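Nicotinate phosphoribosyltransferase (Porphyromonas gingivalis, PDB 2IM5) probably catalyses the ATP-dependent synthesis of nicotinate D-ribonucleotide from nicotinate and 5-phosphoribosyl diphosphate, a step of NAD(+) biosynthesis. Local coordinates at residues Thr10-Phe15 with Leu74-Pro79; Lys67-Arg72 with Ser195-Ala200. All blocks are in the same frame, centred on the assembly; numbering follows the deposited sequence.

Contact 1: Thr10-Phe15 with Leu74-Pro79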
ATOM      1  N   THR A  10      -4.830   1.091   9.962  1.00 20.61           N
ATOM      2  CA  THR A  10      -3.743   1.305   9.017  1.00 18.89           C
ATOM      3  C   THR A  10      -3.735   0.105   8.073  1.00 19.22           C
ATOM      4  O   THR A  10      -4.533  -0.828   8.237  1.00 18.11           O
ATOM      5  CB  THR A  10      -2.385   1.399   9.765  1.00 19.65           C
ATOM      6  OG1 THR A  10      -1.332   1.699   8.841  1.00 19.21           O
ATOM      7  CG2 THR A  10      -2.076   0.089  10.470  1.00 20.05           C
ATOM      8  N   ASP A  11      -2.849   0.128   7.082  1.00 18.50           N
ATOM      9  CA  ASP A  11      -2.762  -0.973   6.131  1.00 18.81           C
ATOM     10  C   ASP A  11      -1.913  -2.129   6.637  1.00 18.53           C
ATOM     11  O   ASP A  11      -0.936  -1.931   7.358  1.00 18.30           O
ATOM     12  CB  ASP A  11      -2.205  -0.489   4.796  1.00 21.63           C
ATOM     13  CG  ASP A  11      -3.230   0.276   3.991  1.00 24.08           C
ATOM     14  OD1 ASP A  11      -4.336  -0.259   3.785  1.00 25.54           O
ATOM     15  OD2 ASP A  11      -2.926   1.405   3.562  1.00 28.70           O
ATOM     16  N   LEU A  12      -2.298  -3.339   6.245  1.00 17.50           N
ATOM     17  CA  LEU A  12      -1.572  -4.534   6.650  1.00 17.58           C
ATOM     18  C   LEU A  12      -0.086  -4.446   6.318  1.00 17.10           C
ATOM     19  O   LEU A  12       0.760  -4.783   7.139  1.00 18.17           O
ATOM     20  CB  LEU A  12      -2.162  -5.762   5.956  1.00 15.18           C
ATOM     21  CG  LEU A  12      -1.338  -7.044   6.118  1.00 16.10           C
ATOM     22  CD1 LEU A  12      -1.345  -7.470   7.583  1.00 13.85           C
ATOM     23  CD2 LEU A  12      -1.914  -8.149   5.230  1.00 15.95           C
ATOM     24  N   TYR A  13       0.232  -3.971   5.117  1.00 17.36           N
ATOM     25  CA  TYR A  13       1.624  -3.908   4.704  1.00 17.25           C
ATOM     26  C   TYR A  13       2.515  -3.053   5.594  1.00 17.53           C
ATOM     27  O   TYR A  13       3.731  -3.237   5.605  1.00 17.71           O
ATOM     28  CB  TYR A  13       1.730  -3.474   3.233  1.00 18.85           C
ATOM     29  CG  TYR A  13       1.552  -1.994   2.959  1.00 20.90           C
ATOM     30  CD1 TYR A  13       2.621  -1.104   3.092  1.00 20.39           C
ATOM     31  CD2 TYR A  13       0.325  -1.490   2.525  1.00 20.68           C
ATOM     32  CE1 TYR A  13       2.473   0.248   2.791  1.00 20.55           C
ATOM     33  CE2 TYR A  13       0.164  -0.138   2.222  1.00 22.29           C
ATOM     34  CZ  TYR A  13       1.245   0.727   2.355  1.00 23.28           C
ATOM     35  OH  TYR A  13       1.098   2.065   2.038  1.00 23.38           O
ATOM     36  N   LYS A  14       1.925  -2.129   6.347  1.00 17.87           N
ATOM     37  CA  LYS A  14       2.717  -1.293   7.239  1.00 16.69           C
ATOM     38  C   LYS A  14       3.293  -2.173   8.350  1.00 18.24           C
ATOM     39  O   LYS A  14       4.443  -1.994   8.761  1.00 18.56           O
ATOM     40  CB  LYS A  14       1.858  -0.166   7.827  1.00 18.39           C
ATOM     41  CG  LYS A  14       1.277   0.797   6.773  1.00 20.62           C
ATOM     42  CD  LYS A  14       2.244   1.911   6.345  1.00 20.28           C
ATOM     43  CE  LYS A  14       3.511   1.386   5.664  1.00 21.15           C
ATOM     44  NZ  LYS A  14       4.342   2.482   5.070  1.00 19.96           N
ATOM     45  N   PHE A  15       2.505  -3.138   8.823  1.00 17.77           N
ATOM     46  CA  PHE A  15       2.975  -4.040   9.875  1.00 17.76           C
ATOM     47  C   PHE A  15       3.914  -5.119   9.340  1.00 17.41           C
ATOM     48  O   PHE A  15       4.933  -5.421   9.962  1.00 20.54           O
ATOM     49  CB  PHE A  15       1.804  -4.720  10.593  1.00 17.54           C
ATOM     50  CG  PHE A  15       0.969  -3.788  11.419  1.00 19.71           C
ATOM     51  CD1 PHE A  15       1.559  -2.830  12.229  1.00 19.32           C
ATOM     52  CD2 PHE A  15      -0.416  -3.887  11.409  1.00 22.92           C
ATOM     53  CE1 PHE A  15       0.785  -1.984  13.020  1.00 18.24           C
ATOM     54  CE2 PHE A  15      -1.198  -3.041  12.201  1.00 23.37           C
ATOM     55  CZ  PHE A  15      -0.590  -2.088  13.007  1.00 19.62           C
ATOM     56  N   LEU A  74      -3.112 -12.683  12.419  1.00 20.42           N
ATOM     57  CA  LEU A  74      -1.885 -12.313  11.705  1.00 20.22           C
ATOM     58  C   LEU A  74      -0.713 -13.051  12.335  1.00 20.78           C
ATOM     59  O   LEU A  74       0.256 -12.432  12.799  1.00 19.00           O
ATOM     60  CB  LEU A  74      -1.648 -10.799  11.763  1.00 19.36           C
ATOM     61  CG  LEU A  74      -2.553  -9.900  10.904  1.00 18.73           C
ATOM     62  CD1 LEU A  74      -3.961  -9.886  11.475  1.00 17.71           C
ATOM     63  CD2 LEU A  74      -1.985  -8.482  10.873  1.00 18.35           C
ATOM     64  N   PRO A  75      -0.786 -14.396  12.348  1.00 21.73           N
ATOM     65  CA  PRO A  75       0.256 -15.252  12.924  1.00 21.62           C
ATOM     66  C   PRO A  75       1.638 -15.104  12.303  1.00 20.27           C
ATOM     67  O   PRO A  75       2.628 -15.449  12.941  1.00 19.16           O
ATOM     68  CB  PRO A  75      -0.320 -16.659  12.755  1.00 20.79           C
ATOM     69  CG  PRO A  75      -1.098 -16.537  11.482  1.00 22.28           C
ATOM     70  CD  PRO A  75      -1.810 -15.215  11.667  1.00 21.77           C
ATOM     71  N   TYR A  76       1.717 -14.612  11.068  1.00 19.01           N
ATOM     72  CA  TYR A  76       3.030 -14.428  10.451  1.00 18.38           C
ATOM     73  C   TYR A  76       3.808 -13.303  11.156  1.00 18.45           C
ATOM     74  O   TYR A  76       5.002 -13.117  10.911  1.00 20.24           O
ATOM     75  CB  TYR A  76       2.902 -14.163   8.945  1.00 17.66           C
ATOM     76  CG  TYR A  76       1.674 -13.389   8.558  1.00 18.88           C
ATOM     77  CD1 TYR A  76       1.641 -12.001   8.667  1.00 19.77           C
ATOM     78  CD2 TYR A  76       0.521 -14.050   8.129  1.00 20.15           C
ATOM     79  CE1 TYR A  76       0.481 -11.281   8.361  1.00 20.12           C
ATOM     80  CE2 TYR A  76      -0.646 -13.342   7.822  1.00 20.29           C
ATOM     81  CZ  TYR A  76      -0.657 -11.962   7.944  1.00 19.78           C
ATOM     82  OH  TYR A  76      -1.808 -11.259   7.674  1.00 23.03           O
ATOM     83  N   LEU A  77       3.133 -12.549  12.022  1.00 16.86           N
ATOM     84  CA  LEU A  77       3.811 -11.509  12.801  1.00 17.44           C
ATOM     85  C   LEU A  77       4.169 -12.247  14.097  1.00 19.52           C
ATOM     86  O   LEU A  77       3.287 -12.659  14.855  1.00 17.71           O
ATOM     87  CB  LEU A  77       2.886 -10.332  13.110  1.00 16.64           C
ATOM     88  CG  LEU A  77       2.387  -9.489  11.937  1.00 18.51           C
ATOM     89  CD1 LEU A  77       1.436  -8.400  12.461  1.00 21.68           C
ATOM     90  CD2 LEU A  77       3.563  -8.868  11.199  1.00 17.38           C
ATOM     91  N   PRO A  78       5.472 -12.441  14.353  1.00 19.58           N
ATOM     92  CA  PRO A  78       5.955 -13.139  15.546  1.00 20.82           C
ATOM     93  C   PRO A  78       5.608 -12.439  16.854  1.00 20.69           C
ATOM     94  O   PRO A  78       5.305 -11.247  16.874  1.00 22.03           O
ATOM     95  CB  PRO A  78       7.475 -13.201  15.330  1.00 22.05           C
ATOM     96  CG  PRO A  78       7.655 -12.979  13.861  1.00 22.09           C
ATOM     97  CD  PRO A  78       6.599 -11.960  13.543  1.00 20.18           C
ATOM     98  N   PRO A  79       5.665 -13.180  17.973  1.00 19.03           N
ATOM     99  CA  PRO A  79       5.359 -12.634  19.295  1.00 19.11           C
ATOM    100  C   PRO A  79       6.203 -11.403  19.643  1.00 18.47           C
ATOM    101  O   PRO A  79       5.717 -10.474  20.287  1.00 20.13           O
ATOM    102  CB  PRO A  79       5.633 -13.815  20.223  1.00 18.47           C
ATOM    103  CG  PRO A  79       5.267 -14.992  19.379  1.00 18.48           C
ATOM    104  CD  PRO A  79       5.886 -14.636  18.046  1.00 19.18           C
TER

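Contact 2: Lys67-Arg72 with Ser195-Ala200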
ATOM      1  N   LYS A  67      -4.749  -7.050  20.441  1.00 22.70           N
ATOM      2  CA  LYS A  67      -3.579  -7.907  20.573  1.00 24.39           C
ATOM      3  C   LYS A  67      -3.969  -9.364  20.313  1.00 24.90           C
ATOM      4  O   LYS A  67      -3.263 -10.082  19.608  1.00 25.24           O
ATOM      5  CB  LYS A  67      -2.966  -7.779  21.971  1.00 25.47           C
ATOM      6  CG  LYS A  67      -1.684  -8.568  22.146  1.00 27.55           C
ATOM      7  CD  LYS A  67      -1.177  -8.544  23.581  1.00 31.42           C
ATOM      8  CE  LYS A  67       0.000  -9.496  23.749  1.00 34.44           C
ATOM      9  NZ  LYS A  67       0.503  -9.589  25.157  1.00 35.39           N
ATOM     10  N   GLU A  68      -5.089  -9.802  20.883  1.00 25.47           N
ATOM     11  CA  GLU A  68      -5.562 -11.173  20.681  1.00 26.86           C
ATOM     12  C   GLU A  68      -5.907 -11.403  19.215  1.00 25.98           C
ATOM     13  O   GLU A  68      -5.689 -12.492  18.680  1.00 25.48           O
ATOM     14  CB  GLU A  68      -6.793 -11.454  21.541  1.00 30.94           C
ATOM     15  CG  GLU A  68      -6.487 -11.602  23.020  1.00 39.52           C
ATOM     16  CD  GLU A  68      -7.746 -11.664  23.881  1.00 45.72           C
ATOM     17  OE1 GLU A  68      -8.685 -12.418  23.521  1.00 46.92           O
ATOM     18  OE2 GLU A  68      -7.790 -10.960  24.919  1.00 48.50           O
ATOM     19  N   PHE A  69      -6.453 -10.374  18.570  1.00 23.64           N
ATOM     20  CA  PHE A  69      -6.794 -10.466  17.157  1.00 22.58           C
ATOM     21  C   PHE A  69      -5.516 -10.673  16.333  1.00 21.90           C
ATOM     22  O   PHE A  69      -5.460 -11.536  15.457  1.00 21.35           O
ATOM     23  CB  PHE A  69      -7.490  -9.186  16.694  1.00 20.61           C
ATOM     24  CG  PHE A  69      -7.716  -9.121  15.213  1.00 19.67           C
ATOM     25  CD1 PHE A  69      -8.694  -9.908  14.606  1.00 18.08           C
ATOM     26  CD2 PHE A  69      -6.937  -8.283  14.419  1.00 17.75           C
ATOM     27  CE1 PHE A  69      -8.891  -9.861  13.224  1.00 17.53           C
ATOM     28  CE2 PHE A  69      -7.123  -8.227  13.045  1.00 18.26           C
ATOM     29  CZ  PHE A  69      -8.107  -9.021  12.442  1.00 18.14           C
ATOM     30  N   LEU A  70      -4.492  -9.874  16.614  1.00 19.74           N
ATOM     31  CA  LEU A  70      -3.236  -9.989  15.884  1.00 20.40           C
ATOM     32  C   LEU A  70      -2.639 -11.385  16.043  1.00 20.73           C
ATOM     33  O   LEU A  70      -2.140 -11.972  15.082  1.00 18.44           O
ATOM     34  CB  LEU A  70      -2.224  -8.945  16.373  1.00 18.38           C
ATOM     35  CG  LEU A  70      -2.572  -7.473  16.118  1.00 18.23           C
ATOM     36  CD1 LEU A  70      -1.475  -6.590  16.676  1.00 15.22           C
ATOM     37  CD2 LEU A  70      -2.739  -7.229  14.618  1.00 17.93           C
ATOM     38  N   GLN A  71      -2.696 -11.916  17.260  1.00 22.08           N
ATOM     39  CA  GLN A  71      -2.147 -13.239  17.524  1.00 24.27           C
ATOM     40  C   GLN A  71      -2.910 -14.319  16.771  1.00 24.69           C
ATOM     41  O   GLN A  71      -2.320 -15.276  16.283  1.00 24.50           O
ATOM     42  CB  GLN A  71      -2.179 -13.528  19.024  1.00 24.87           C
ATOM     43  CG  GLN A  71      -1.395 -12.527  19.841  1.00 26.93           C
ATOM     44  CD  GLN A  71      -1.607 -12.693  21.335  1.00 29.00           C
ATOM     45  OE1 GLN A  71      -2.740 -12.821  21.801  1.00 30.02           O
ATOM     46  NE2 GLN A  71      -0.520 -12.675  22.095  1.00 26.82           N
ATOM     47  N   ARG A  72      -4.221 -14.152  16.652  1.00 25.41           N
ATOM     48  CA  ARG A  72      -5.032 -15.150  15.967  1.00 27.25           C
ATOM     49  C   ARG A  72      -5.120 -15.004  14.458  1.00 25.89           C
ATOM     50  O   ARG A  72      -5.065 -16.000  13.744  1.00 26.21           O
ATOM     51  CB  ARG A  72      -6.449 -15.164  16.551  1.00 29.43           C
ATOM     52  CG  ARG A  72      -6.472 -15.584  18.007  1.00 34.22           C
ATOM     53  CD  ARG A  72      -7.854 -15.520  18.622  1.00 38.09           C
ATOM     54  NE  ARG A  72      -7.799 -15.886  20.036  1.00 40.89           N
ATOM     55  CZ  ARG A  72      -8.835 -15.845  20.869  1.00 43.28           C
ATOM     56  NH1 ARG A  72     -10.030 -15.448  20.443  1.00 43.66           N
ATOM     57  NH2 ARG A  72      -8.675 -16.209  22.135  1.00 44.15           N
ATOM     58  N   SER A 195      -7.481  -4.463   3.564  1.00 18.14           N
ATOM     59  CA  SER A 195      -6.134  -4.096   3.936  1.00 18.30           C
ATOM     60  C   SER A 195      -6.140  -3.400   5.293  1.00 18.14           C
ATOM     61  O   SER A 195      -5.141  -3.431   6.018  1.00 17.77           O
ATOM     62  CB  SER A 195      -5.541  -3.183   2.863  1.00 19.29           C
ATOM     63  OG  SER A 195      -4.205  -2.849   3.173  1.00 22.99           O
ATOM     64  N   ASN A 196      -7.272  -2.781   5.631  1.00 17.30           N
ATOM     65  CA  ASN A 196      -7.421  -2.075   6.903  1.00 17.53           C
ATOM     66  C   ASN A 196      -7.549  -3.094   8.033  1.00 17.85           C
ATOM     67  O   ASN A 196      -8.604  -3.716   8.207  1.00 19.63           O
ATOM     68  CB  ASN A 196      -8.662  -1.184   6.865  1.00 17.15           C
ATOM     69  CG  ASN A 196      -8.748  -0.264   8.058  1.00 16.45           C
ATOM     70  OD1 ASN A 196      -8.620  -0.698   9.207  1.00 17.67           O
ATOM     71  ND2 ASN A 196      -8.971   1.020   7.797  1.00 18.72           N
ATOM     72  N   VAL A 197      -6.482  -3.258   8.807  1.00 17.55           N
ATOM     73  CA  VAL A 197      -6.471  -4.242   9.894  1.00 17.16           C
ATOM     74  C   VAL A 197      -7.560  -4.010  10.940  1.00 19.01           C
ATOM     75  O   VAL A 197      -8.179  -4.965  11.420  1.00 19.14           O
ATOM     76  CB  VAL A 197      -5.088  -4.284  10.579  1.00 16.84           C
ATOM     77  CG1 VAL A 197      -5.034  -5.424  11.595  1.00 15.56           C
ATOM     78  CG2 VAL A 197      -4.004  -4.454   9.519  1.00 14.09           C
ATOM     79  N   HIS A 198      -7.794  -2.744  11.281  1.00 18.85           N
ATOM     80  CA  HIS A 198      -8.822  -2.384  12.247  1.00 19.12           C
ATOM     81  C   HIS A 198     -10.226  -2.813  11.799  1.00 19.63           C
ATOM     82  O   HIS A 198     -10.987  -3.410  12.574  1.00 17.37           O
ATOM     83  CB  HIS A 198      -8.821  -0.874  12.489  1.00 19.10           C
ATOM     84  CG  HIS A 198     -10.074  -0.367  13.131  1.00 20.89           C
ATOM     85  ND1 HIS A 198     -10.516  -0.810  14.361  1.00 21.31           N
ATOM     86  CD2 HIS A 198     -10.985   0.543  12.709  1.00 20.74           C
ATOM     87  CE1 HIS A 198     -11.643  -0.192  14.670  1.00 21.69           C
ATOM     88  NE2 HIS A 198     -11.949   0.634  13.683  1.00 22.72           N
ATOM     89  N   LEU A 199     -10.571  -2.501  10.554  1.00 18.08           N
ATOM     90  CA  LEU A 199     -11.881  -2.859  10.045  1.00 19.02           C
ATOM     91  C   LEU A 199     -12.021  -4.363   9.802  1.00 19.63           C
ATOM     92  O   LEU A 199     -13.130  -4.894   9.800  1.00 21.37           O
ATOM     93  CB  LEU A 199     -12.183  -2.062   8.775  1.00 17.55           C
ATOM     94  CG  LEU A 199     -12.344  -0.558   9.054  1.00 19.48           C
ATOM     95  CD1 LEU A 199     -12.670   0.187   7.768  1.00 16.37           C
ATOM     96  CD2 LEU A 199     -13.454  -0.344  10.097  1.00 17.81           C
ATOM     97  N   ALA A 200     -10.902  -5.051   9.596  1.00 19.22           N
ATOM     98  CA  ALA A 200     -10.941  -6.492   9.388  1.00 18.17           C
ATOM     99  C   ALA A 200     -11.287  -7.100  10.745  1.00 18.52           C
ATOM    100  O   ALA A 200     -12.041  -8.067  10.843  1.00 17.82           O
ATOM    101  CB  ALA A 200      -9.589  -6.998   8.915  1.00 17.51           C
TER

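Contact 1: Thr10-Phe15 with Leu74-Pro79
Leu-12 drives one methyl, CD1, into the angle between Leu-74 and Tyr-76, and this bump in a notch is the main fit between the start of helix 12-24 and the link that joins helices 64-73 and 79-87. One wall of the notch is Leu-74 CD2, 3.5 Å from Leu-12 CD1, the two side chains running antiparallel alongside one another. The other wall is the rim of the tyrosine: Tyr-76 OH lies 3.8 Å from Leu-12 CD1, and the methyl sits at the ring edge, near its plane, not over a face. Tyr-76 OH in turn faces the fork of Leu-12, with Leu-12 CD2 4.0 Å from it. Leu-12 reaches this place because its CG is anti to the backbone N (chi1 170°), which carries the branch across although CB itself does not aim at the link. The notch is shaped by a type I turn from Leu-74 to Leu-77, closed by a 3.0 Å bond from Leu-77 N to Leu-74 O. The turn also folds Tyr-76 back, so that Leu-74 CA stands 4.0 Å above one face of the ring.

A second, looser fit lies at Phe-15, where the two methyls of Leu-77 rest side by side, CD1 4.1 Å from Phe-15 CB and CD2 3.9 Å from Phe-15 O, while the phenyl ring leads away. Val-207 of strand 206-207 touches Leu-12, Leu-74 and Tyr-76 alike. With no hydrogen bond or salt bridge across it, the contact rests mainly on apolar packing, two oxygens meeting methyl groups, so its selectivity probably comes from shape.

Contact 2: Lys67-Arg72 with Ser195-Ala200
Phe-69 and Val-197 carry the apolar part of this contact, which sets helix 64-73 against the first turn of helix 197-203. The phenylalanine points its ring edge at the valine: Val-197 CG1 lies in the plane of the ring, 3.8 Å from Phe-69 CE2. Phe-69 already sets off toward the other helix, and a chi1 of 172° carries the ring on in that direction. Its far corner, CZ, is 4.3 Å from Ala-200 CB and also lies near Ala-200 C, while Phe-69 CE2 is 3.8 Å from Val-197 O. Leu-70 supplies a lighter touch from the next position along its helix, with CD2 4.2 Å from the same Val-197 CG1, so that one methyl meets both residues. The ring of Phe-69 also stacks with that of His-201, just beyond the segment.

No hydrogen bond links the two segments; the polar interactions of 195-200 serve its own helix start and neighbouring parts of the chain. Asn-196 is the N-cap of helix 197-203, its OD1 accepting from Leu-199 N at 3.0 Å with a fairly straight N-H...O angle of 164°; the donor stands above the carbonyl plane, 50° out of it. Asn-196 ND2 is in turn held by Asp-9 OD1, which ties the cap to the N-terminal part of the chain.

The capped helix follows strand 191-194 of the parallel sheet after a two-residue link, a strand-to-helix step consistent with the TIM-barrel-like fold of this family, packed here against a helix from the N-terminal family region.

Both contacts are largely buried and apolar, yet they join different parts of the fold. Contact 1 stays within the N-terminal family region, fitting the opening of helix 12-24 to a link between helices; contact 2 spans that region and the barrel-like one. Contact 1 lies deeper, its centre about 13 Å from the centre of the chain, against about 17 Å for contact 2. Helix 64-73 connects them: its own face serves contact 2, the link that follows it contact 1, and Leu-74 CD1 packs 3.9 Å from Phe-69 CE2. Polar chemistry enters at their junction, where residues 10-15 meet 195-200: Asp-11 and Leu-12 probably hydrogen-bond to the side chain and backbone of Ser-195.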